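Local coordinates for beta-lactamase-like protein (Novosphingobium pentaromativorans US6-1, PDB 6AUF) that is a zinc-dependent metallo-beta-lactamase of the B3 type, which probably hydrolyses the lactam ring of beta-lactam antibiotics at a two-zinc site, at residues H48-T53 with C244-T249. Numbering follows the deposited sequence.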
loop_
_atom_site.group_PDB
_atom_site.type_symbol
_atom_site.label_atom_id
_atom_site.label_comp_id
_atom_site.label_asym_id
_atom_site.label_seq_id
_atom_site.Cartn_x
_atom_site.Cartn_y
_atom_site.Cartn_z
ATOM N N HIS A 48 -8.634 -7.820 -12.261
ATOM C CA HIS A 48 -7.913 -9.022 -11.889
ATOM C C HIS A 48 -6.422 -8.735 -12.011
ATOM O O HIS A 48 -5.954 -8.313 -13.074
ATOM C CB HIS A 48 -8.336 -10.167 -12.803
ATOM C CG HIS A 48 -7.586 -11.438 -12.586
ATOM N ND1 HIS A 48 -7.667 -12.159 -11.413
ATOM C CD2 HIS A 48 -6.749 -12.125 -13.398
ATOM C CE1 HIS A 48 -6.904 -13.234 -11.510
ATOM N NE2 HIS A 48 -6.340 -13.239 -12.706
ATOM N N ILE A 49 -5.676 -8.947 -10.932
ATOM C CA ILE A 49 -4.242 -8.710 -11.020
ATOM C C ILE A 49 -3.557 -9.998 -11.448
ATOM O O ILE A 49 -2.902 -10.044 -12.493
ATOM C CB ILE A 49 -3.667 -8.175 -9.700
ATOM C CG1 ILE A 49 -4.213 -6.775 -9.428
ATOM C CG2 ILE A 49 -2.137 -8.168 -9.744
ATOM C CD1 ILE A 49 -3.727 -6.210 -8.115
ATOM N N TYR A 50 -3.705 -11.050 -10.650
ATOM C CA TYR A 50 -3.064 -12.320 -10.959
ATOM C C TYR A 50 -3.531 -13.350 -9.946
ATOM O O TYR A 50 -3.671 -13.036 -8.760
ATOM C CB TYR A 50 -1.535 -12.197 -10.934
ATOM C CG TYR A 50 -0.815 -13.320 -11.650
ATOM C CD1 TYR A 50 -0.731 -13.340 -13.033
ATOM C CD2 TYR A 50 -0.212 -14.359 -10.941
ATOM C CE1 TYR A 50 -0.071 -14.360 -13.697
ATOM C CE2 TYR A 50 0.453 -15.386 -11.598
ATOM C CZ TYR A 50 0.517 -15.380 -12.977
ATOM O OH TYR A 50 1.171 -16.387 -13.650
ATOM N N GLY A 51 -3.787 -14.568 -10.424
ATOM C CA GLY A 51 -4.287 -15.626 -9.568
ATOM C C GLY A 51 -5.382 -15.151 -8.636
ATOM O O GLY A 51 -6.414 -14.635 -9.079
ATOM N N ASN A 52 -5.150 -15.297 -7.333
ATOM C CA ASN A 52 -6.118 -14.982 -6.287
ATOM C C ASN A 52 -6.099 -13.513 -5.877
ATOM O O ASN A 52 -6.662 -13.171 -4.823
ATOM C CB ASN A 52 -5.861 -15.863 -5.059
ATOM C CG ASN A 52 -4.490 -15.596 -4.413
ATOM O OD1 ASN A 52 -3.731 -14.717 -4.848
ATOM N ND2 ASN A 52 -4.181 -16.347 -3.357
ATOM N N THR A 53 -5.482 -12.640 -6.674
ATOM C CA THR A 53 -5.253 -11.256 -6.287
ATOM C C THR A 53 -5.983 -10.309 -7.226
ATOM O O THR A 53 -5.887 -10.441 -8.451
ATOM C CB THR A 53 -3.755 -10.943 -6.271
ATOM O OG1 THR A 53 -3.114 -11.861 -5.386
ATOM C CG2 THR A 53 -3.512 -9.516 -5.824
ATOM N N CYS A 244 9.652 -10.128 -6.089
ATOM C CA CYS A 244 8.903 -9.110 -6.809
ATOM C C CYS A 244 8.831 -9.436 -8.302
ATOM O O CYS A 244 9.493 -8.829 -9.133
ATOM C CB CYS A 244 9.558 -7.748 -6.579
ATOM S SG CYS A 244 8.778 -6.282 -7.280
ATOM N N ASP A 245 8.014 -10.429 -8.658
ATOM C CA ASP A 245 7.673 -10.638 -10.065
ATOM C C ASP A 245 6.710 -9.568 -10.560
ATOM O O ASP A 245 6.854 -9.059 -11.682
ATOM C CB ASP A 245 7.058 -12.016 -10.256
ATOM C CG ASP A 245 8.078 -13.121 -10.178
ATOM O OD1 ASP A 245 9.056 -13.092 -10.963
ATOM O OD2 ASP A 245 7.887 -14.018 -9.332
ATOM N N ILE A 246 5.722 -9.215 -9.743
ATOM C CA ILE A 246 4.687 -8.266 -10.134
ATOM C C ILE A 246 4.632 -7.168 -9.084
ATOM O O ILE A 246 4.187 -7.404 -7.954
ATOM C CB ILE A 246 3.317 -8.942 -10.289
ATOM C CG1 ILE A 246 3.350 -9.922 -11.458
ATOM C CG2 ILE A 246 2.235 -7.895 -10.471
ATOM C CD1 ILE A 246 2.163 -10.840 -11.482
ATOM N N LEU A 247 5.058 -5.971 -9.459
ATOM C CA LEU A 247 5.014 -4.836 -8.553
ATOM C C LEU A 247 3.622 -4.213 -8.522
ATOM O O LEU A 247 2.992 -4.015 -9.560
ATOM C CB LEU A 247 6.039 -3.784 -8.975
ATOM C CG LEU A 247 5.989 -2.509 -8.142
ATOM C CD1 LEU A 247 6.384 -2.846 -6.707
ATOM C CD2 LEU A 247 6.895 -1.452 -8.730
ATOM N N VAL A 248 3.147 -3.890 -7.321
ATOM C CA VAL A 248 1.900 -3.155 -7.148
ATOM C C VAL A 248 2.124 -2.113 -6.059
ATOM O O VAL A 248 2.769 -2.399 -5.049
ATOM C CB VAL A 248 0.719 -4.095 -6.804
ATOM C CG1 VAL A 248 -0.611 -3.346 -6.885
ATOM C CG2 VAL A 248 0.706 -5.298 -7.728
ATOM N N THR A 249 1.600 -0.903 -6.269
ATOM C CA THR A 249 1.839 0.228 -5.390
ATOM C C THR A 249 0.543 0.859 -4.905
ATOM O O THR A 249 -0.422 0.974 -5.663
ATOM C CB THR A 249 2.672 1.310 -6.085
ATOM O OG1 THR A 249 2.057 1.661 -7.337
ATOM C CG2 THR A 249 4.118 0.836 -6.295
#
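I49 and Y50 meet I246 and V248 where the two beta sheets of the metallo-beta-lactamase αββα sandwich face each other, and the pairing illustrates how edge strands of stacked sheets are joined by side chains alone. Strands 47-50 and 246-248 are each outermost in their own sheet; the axes of the short segments stay 9.5 Å apart and their directions differ by 135°.

The more intimate part is a CH-pi contact. CD1 of I246 sits over one face of the Y50 ring, 4.3 Å from its centroid and displaced toward the root, since its closest ring atom is Y50 CG at 3.9 Å. In the isoleucine CG1 lies beside the backbone N (chi1 -66°) and anti to the carbonyl carbon, and with chi2 extended (167°) the methyl is carried out to the tyrosine, whose side chain it meets roughly at a right angle. Beyond this methyl the ring runs on to strand 203-208, touching R204.

Aliphatic contacts continue the seam at longer range: I49 CG2 lies 4.4 Å from I246 CG2, while I49 CD1 approaches V248 CG1.

Behind these side chains, backbone hydrogen bonds shape the hairpin. I49 N and Y50 N both donate to T53 O, at 2.9 and 3.2 Å respectively. This is a classic beta bulge, and the two successive residues I49 and Y50 both project toward strand 246-248. The type II' turn from Y50 to T53, with G51 at its second position, shares both end residues with the bulge and is closed by T53 N to Y50 O.

Between these two strands the chemistry is thus wholly apolar, implying cohesion by dispersion and burial, while polar ties to the second sheet and its loops are made alongside, by Y50 OH to T202 O and T53 OG1 to W194 NE1.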